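Local coordinates for protein papillomavirus transcription factor E2 (Human papillomavirus type 18, PDB 1QQH) that regulates viral transcription and probably also assists viral DNA replication, through its N-terminal activation domain, part of which is modelled here, at residues E25-D31 against C44-G48; A68-V72 against K83-V88. The protein carries 1 engineered substitution. The contacts are given in a common frame with arbitrary orientation. Residues are numbered along the deposited sequence.

Contact 1: E25-D31 against C44-G48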
loop_
_atom_site.group_PDB
_atom_site.type_symbol
_atom_site.label_atom_id
_atom_site.label_comp_id
_atom_site.label_asym_id
_atom_site.label_seq_id
_atom_site.Cartn_x
_atom_site.Cartn_y
_atom_site.Cartn_z
ATOM N N GLU A 25 -1.729 5.189 9.849
ATOM C CA GLU A 25 -0.371 4.740 10.139
ATOM C C GLU A 25 0.426 4.623 8.854
ATOM O O GLU A 25 -0.136 4.651 7.755
ATOM C CB GLU A 25 -0.372 3.378 10.832
ATOM C CG GLU A 25 -1.114 3.324 12.154
ATOM C CD GLU A 25 -1.024 1.951 12.803
ATOM O OE1 GLU A 25 -1.024 0.947 12.058
ATOM O OE2 GLU A 25 -0.967 1.879 14.048
ATOM N N ASP A 26 1.740 4.505 8.995
ATOM C CA ASP A 26 2.578 4.345 7.832
ATOM C C ASP A 26 2.433 2.908 7.349
ATOM O O ASP A 26 2.499 1.971 8.137
ATOM C CB ASP A 26 4.042 4.629 8.160
ATOM C CG ASP A 26 4.303 6.094 8.434
ATOM O OD1 ASP A 26 3.697 6.951 7.749
ATOM O OD2 ASP A 26 5.130 6.394 9.328
ATOM N N TRP A 27 2.198 2.751 6.055
ATOM C CA TRP A 27 2.077 1.442 5.453
ATOM C C TRP A 27 2.948 1.453 4.212
ATOM O O TRP A 27 2.697 2.212 3.272
ATOM C CB TRP A 27 0.635 1.144 5.059
ATOM C CG TRP A 27 -0.271 1.015 6.222
ATOM C CD1 TRP A 27 -1.016 2.005 6.796
ATOM C CD2 TRP A 27 -0.493 -0.163 7.009
ATOM N NE1 TRP A 27 -1.690 1.516 7.890
ATOM C CE2 TRP A 27 -1.387 0.189 8.045
ATOM C CE3 TRP A 27 -0.023 -1.480 6.941
ATOM C CZ2 TRP A 27 -1.820 -0.726 9.005
ATOM C CZ3 TRP A 27 -0.454 -2.394 7.900
ATOM C CH2 TRP A 27 -1.346 -2.007 8.920
ATOM N N THR A 28 3.984 0.623 4.217
ATOM C CA THR A 28 4.884 0.541 3.075
ATOM C C THR A 28 4.291 -0.423 2.060
ATOM O O THR A 28 3.324 -1.128 2.355
ATOM C CB THR A 28 6.259 0.016 3.496
ATOM O OG1 THR A 28 6.112 -1.299 4.043
ATOM C CG2 THR A 28 6.877 0.933 4.532
ATOM N N LEU A 29 4.857 -0.436 0.858
ATOM C CA LEU A 29 4.399 -1.342 -0.181
ATOM C C LEU A 29 4.650 -2.759 0.312
ATOM O O LEU A 29 3.843 -3.658 0.098
ATOM C CB LEU A 29 5.166 -1.075 -1.474
ATOM C CG LEU A 29 4.849 0.312 -2.036
ATOM C CD1 LEU A 29 5.810 0.688 -3.157
ATOM C CD2 LEU A 29 3.404 0.302 -2.525
ATOM N N GLN A 30 5.771 -2.946 1.000
ATOM C CA GLN A 30 6.137 -4.248 1.549
ATOM C C GLN A 30 5.075 -4.749 2.534
ATOM O O GLN A 30 4.644 -5.903 2.454
ATOM C CB GLN A 30 7.509 -4.157 2.236
ATOM C CG GLN A 30 7.917 -5.411 2.992
ATOM C CD GLN A 30 9.326 -5.331 3.569
ATOM O OE1 GLN A 30 10.326 -5.473 2.850
ATOM N NE2 GLN A 30 9.411 -5.101 4.878
ATOM N N ASP A 31 4.650 -3.877 3.448
ATOM C CA ASP A 31 3.634 -4.225 4.447
ATOM C C ASP A 31 2.355 -4.748 3.827
ATOM O O ASP A 31 1.663 -5.564 4.420
ATOM C CB ASP A 31 3.244 -3.011 5.297
ATOM C CG ASP A 31 4.351 -2.532 6.194
ATOM O OD1 ASP A 31 5.191 -3.358 6.609
ATOM O OD2 ASP A 31 4.368 -1.322 6.506
ATOM N N CYS A 44 -3.696 -11.717 8.032
ATOM C CA CYS A 44 -3.412 -10.601 8.928
ATOM C C CYS A 44 -2.370 -9.686 8.305
ATOM O O CYS A 44 -1.672 -10.070 7.373
ATOM C CB CYS A 44 -2.828 -11.094 10.250
ATOM S SG CYS A 44 -3.887 -12.080 11.289
ATOM N N PHE A 45 -2.279 -8.468 8.815
ATOM C CA PHE A 45 -1.243 -7.559 8.359
ATOM C C PHE A 45 -0.323 -7.502 9.571
ATOM O O PHE A 45 -0.756 -7.718 10.701
ATOM C CB PHE A 45 -1.804 -6.167 8.012
ATOM C CG PHE A 45 -2.601 -6.143 6.729
ATOM C CD1 PHE A 45 -3.992 -6.040 6.748
ATOM C CD2 PHE A 45 -1.964 -6.296 5.505
ATOM C CE1 PHE A 45 -4.732 -6.099 5.560
ATOM C CE2 PHE A 45 -2.693 -6.354 4.322
ATOM C CZ PHE A 45 -4.079 -6.258 4.351
ATOM N N LYS A 46 0.953 -7.262 9.345
ATOM C CA LYS A 46 1.875 -7.199 10.459
ATOM C C LYS A 46 3.054 -6.299 10.140
ATOM O O LYS A 46 3.486 -6.200 8.996
ATOM C CB LYS A 46 2.355 -8.607 10.836
ATOM C CG LYS A 46 2.773 -9.499 9.670
ATOM C CD LYS A 46 1.598 -10.273 9.109
ATOM C CE LYS A 46 2.057 -11.320 8.115
ATOM N NZ LYS A 46 0.900 -12.027 7.491
ATOM N N LYS A 47 3.558 -5.636 11.166
ATOM C CA LYS A 47 4.669 -4.730 11.016
ATOM C C LYS A 47 5.568 -4.861 12.224
ATOM O O LYS A 47 5.144 -5.342 13.274
ATOM C CB LYS A 47 4.163 -3.286 10.907
ATOM C CG LYS A 47 3.267 -3.044 9.709
ATOM C CD LYS A 47 2.924 -1.567 9.545
ATOM C CE LYS A 47 1.941 -1.088 10.596
ATOM N NZ LYS A 47 1.500 0.304 10.304
ATOM N N GLY A 48 6.813 -4.432 12.063
ATOM C CA GLY A 48 7.761 -4.486 13.157
ATOM C C GLY A 48 8.268 -5.877 13.459
ATOM O O GLY A 48 8.190 -6.344 14.592
HETATM O O HOH W 1 5.791 -5.757 7.633
HETATM O O HOH W 2 1.510 -6.002 7.027
#
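Lys47 lays the end of its side chain over the six-membered ring of Trp27, a cation-pi contact in which NZ sits 3.6 Å from the ring centroid and 11° off the normal; CE, 3.9 Å from the same centroid, adds a CH-pi contact. This is where the linker between helix 3-19 and helix 34-37 folds onto the first strand, 45-56, of the E2 activation domain's antiparallel sheet. The ammonium is well satisfied: Lys47 NZ donates to Asp26 O at 2.9 Å and forms a salt bridge with Glu25 OE1 at 3.1 Å. Glu25 is shared further, with Tyr73 on OE1 and Lys83 on OE2. On the side of Phe45, Trp27 CZ3 packs 4.0 Å from Phe45 CB, while helix 3-19 covers both aromatics through Leu17. Trp27 also packs on Leu29 of the second subunit, so the same linker reaches the dimer contact.

Farther along, the linker is held by water rather than by direct backbone bonds. Water 2 gives a proton to Asp31 O and accepts one from Lys46 N; water 1 donates to both Asp31 OD1 and Lys46 O. Asp31 itself is fixed by an ST motif with a reciprocal bond: its N donates to Thr28 OG1 at 3.0 Å, and Thr28 N returns a bond to Asp31 OD2, also at 3.0 Å and nearly straight at 172°.

Contact 2: A68-V72 against K83-V88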
loop_
_atom_site.group_PDB
_atom_site.type_symbol
_atom_site.label_atom_id
_atom_site.label_comp_id
_atom_site.label_asym_id
_atom_site.label_seq_id
_atom_site.Cartn_x
_atom_site.Cartn_y
_atom_site.Cartn_z
ATOM N N ALA A 68 8.746 -12.431 15.099
ATOM C CA ALA A 68 7.657 -12.053 15.992
ATOM C C ALA A 68 7.311 -10.618 15.605
ATOM O O ALA A 68 8.137 -9.716 15.738
ATOM C CB ALA A 68 8.119 -12.109 17.434
ATOM N N TRP A 69 6.097 -10.409 15.123
ATOM C CA TRP A 69 5.668 -9.085 14.691
ATOM C C TRP A 69 5.261 -8.151 15.831
ATOM O O TRP A 69 4.419 -8.497 16.655
ATOM C CB TRP A 69 4.521 -9.243 13.701
ATOM C CG TRP A 69 4.877 -10.167 12.564
ATOM C CD1 TRP A 69 4.531 -11.484 12.429
ATOM C CD2 TRP A 69 5.680 -9.843 11.420
ATOM N NE1 TRP A 69 5.068 -11.994 11.273
ATOM C CE2 TRP A 69 5.779 -11.011 10.637
ATOM C CE3 TRP A 69 6.323 -8.676 10.983
ATOM C CZ2 TRP A 69 6.499 -11.050 9.442
ATOM C CZ3 TRP A 69 7.040 -8.714 9.791
ATOM C CH2 TRP A 69 7.120 -9.896 9.035
ATOM N N ASP A 70 5.865 -6.966 15.886
ATOM C CA ASP A 70 5.533 -6.005 16.944
ATOM C C ASP A 70 4.041 -5.711 16.932
ATOM O O ASP A 70 3.423 -5.546 17.979
ATOM C CB ASP A 70 6.292 -4.687 16.767
ATOM C CG ASP A 70 7.733 -4.764 17.252
ATOM O OD1 ASP A 70 8.068 -5.680 18.030
ATOM O OD2 ASP A 70 8.534 -3.887 16.866
ATOM N N SER A 71 3.461 -5.657 15.738
ATOM C CA SER A 71 2.046 -5.369 15.614
ATOM C C SER A 71 1.358 -6.308 14.651
ATOM O O SER A 71 1.777 -6.449 13.513
ATOM C CB SER A 71 1.849 -3.927 15.143
ATOM O OG SER A 71 2.473 -3.021 16.037
ATOM N N VAL A 72 0.294 -6.946 15.119
ATOM C CA VAL A 72 -0.476 -7.862 14.295
ATOM C C VAL A 72 -1.867 -7.282 14.108
ATOM O O VAL A 72 -2.529 -6.902 15.082
ATOM C CB VAL A 72 -0.595 -9.243 14.960
ATOM C CG1 VAL A 72 -1.541 -10.130 14.150
ATOM C CG2 VAL A 72 0.784 -9.882 15.070
ATOM N N LYS A 83 -5.677 -4.312 16.419
ATOM C CA LYS A 83 -4.224 -4.329 16.414
ATOM C C LYS A 83 -3.715 -4.848 17.762
ATOM O O LYS A 83 -4.161 -4.396 18.819
ATOM C CB LYS A 83 -3.727 -2.903 16.150
ATOM C CG LYS A 83 -2.253 -2.661 16.318
ATOM C CD LYS A 83 -1.958 -1.185 16.112
ATOM C CE LYS A 83 -0.525 -0.838 16.444
ATOM N NZ LYS A 83 -0.270 0.608 16.233
ATOM N N THR A 84 -2.802 -5.809 17.722
ATOM C CA THR A 84 -2.252 -6.370 18.947
ATOM C C THR A 84 -0.801 -6.804 18.776
ATOM O O THR A 84 -0.255 -6.793 17.673
ATOM C CB THR A 84 -3.084 -7.571 19.440
ATOM O OG1 THR A 84 -2.613 -7.970 20.733
ATOM C CG2 THR A 84 -2.964 -8.742 18.477
ATOM N N ALA A 85 -0.169 -7.175 19.878
ATOM C CA ALA A 85 1.227 -7.587 19.830
ATOM C C ALA A 85 1.393 -9.083 19.633
ATOM O O ALA A 85 0.464 -9.865 19.838
ATOM C CB ALA A 85 1.936 -7.173 21.115
ATOM N N THR A 86 2.588 -9.473 19.219
ATOM C CA THR A 86 2.875 -10.884 19.063
ATOM C C THR A 86 3.488 -11.293 20.389
ATOM O O THR A 86 4.304 -10.564 20.950
ATOM C CB THR A 86 3.892 -11.155 17.944
ATOM O OG1 THR A 86 3.213 -11.209 16.686
ATOM C CG2 THR A 86 4.608 -12.476 18.188
ATOM N N CYS A 87 3.077 -12.441 20.902
ATOM C CA CYS A 87 3.621 -12.926 22.152
ATOM C C CYS A 87 4.548 -14.093 21.890
ATOM O O CYS A 87 4.227 -15.000 21.121
ATOM C CB CYS A 87 2.503 -13.346 23.095
ATOM S SG CYS A 87 1.539 -11.957 23.687
ATOM N N VAL A 88 5.700 -14.047 22.540
ATOM C CA VAL A 88 6.725 -15.065 22.412
ATOM C C VAL A 88 6.835 -15.888 23.692
ATOM O O VAL A 88 7.348 -15.403 24.699
ATOM C CB VAL A 88 8.099 -14.410 22.130
ATOM C CG1 VAL A 88 9.159 -15.471 21.935
ATOM C CG2 VAL A 88 8.004 -13.503 20.909
HETATM O O HOH W 3 5.357 -8.657 19.606
#
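Strands 63-75 and 81-89 form an antiparallel beta hairpin, and its regular pairing here rests on Val72 and Thr84, a hydrogen-bonded pair. Val72 N donates to Thr84 O at 2.6 Å and Thr84 N to Val72 O at 2.9 Å, so both amides and both carbonyls are satisfied. The chain turns a corner at Asp70, where regular pairing with 83-88 stops; on its other edge, against strand 45-56, Asp70 and Ser71 form a classic beta bulge facing Lys47. Asp70 O meets a CA-H...O contact from Ala85 CA, at 3.5 Å; Ser139 OG bonds to it from outside. Thr86 N reaches Trp69 O by a weak bond of 3.3 Å, and water 3 lies 3.1 Å from Trp69 O and 2.6 Å from Thr86 O. Thr86 OG1 has its stronger partner in Tyr104, as Ser71 OG has in Ser139; Lys83 NZ is met by a salt bridge with Glu25 and hydrogen bonds to Thr142 O and Ser144 OG. Ala68 CB packs 3.7 Å from Val88 CG2. Strand 45-56 flanks 63-75, while 92-97 and 134-136 both pair with 81-89.

Strand 63-75 ties the two contacts together: it pairs with strand 45-56 of contact 1 and with strand 81-89 inside contact 2. Contact 2 is the more central, its centre about 6 Å from the centre of the chain, against about 12 Å for that of contact 1, and is buried and largely backbone-to-backbone. Contact 1, only partly buried, brings a linker to the sheet and relies on charge, an aromatic face and bridging waters. Their chemistry meets directly, with Glu25 OE2 2.6 Å from Lys83 NZ in a salt bridge and Lys46 CG packing 3.4 Å from Trp69 CD2. The second subunit touches contact 1, whereas neither segment of contact 2 reaches it.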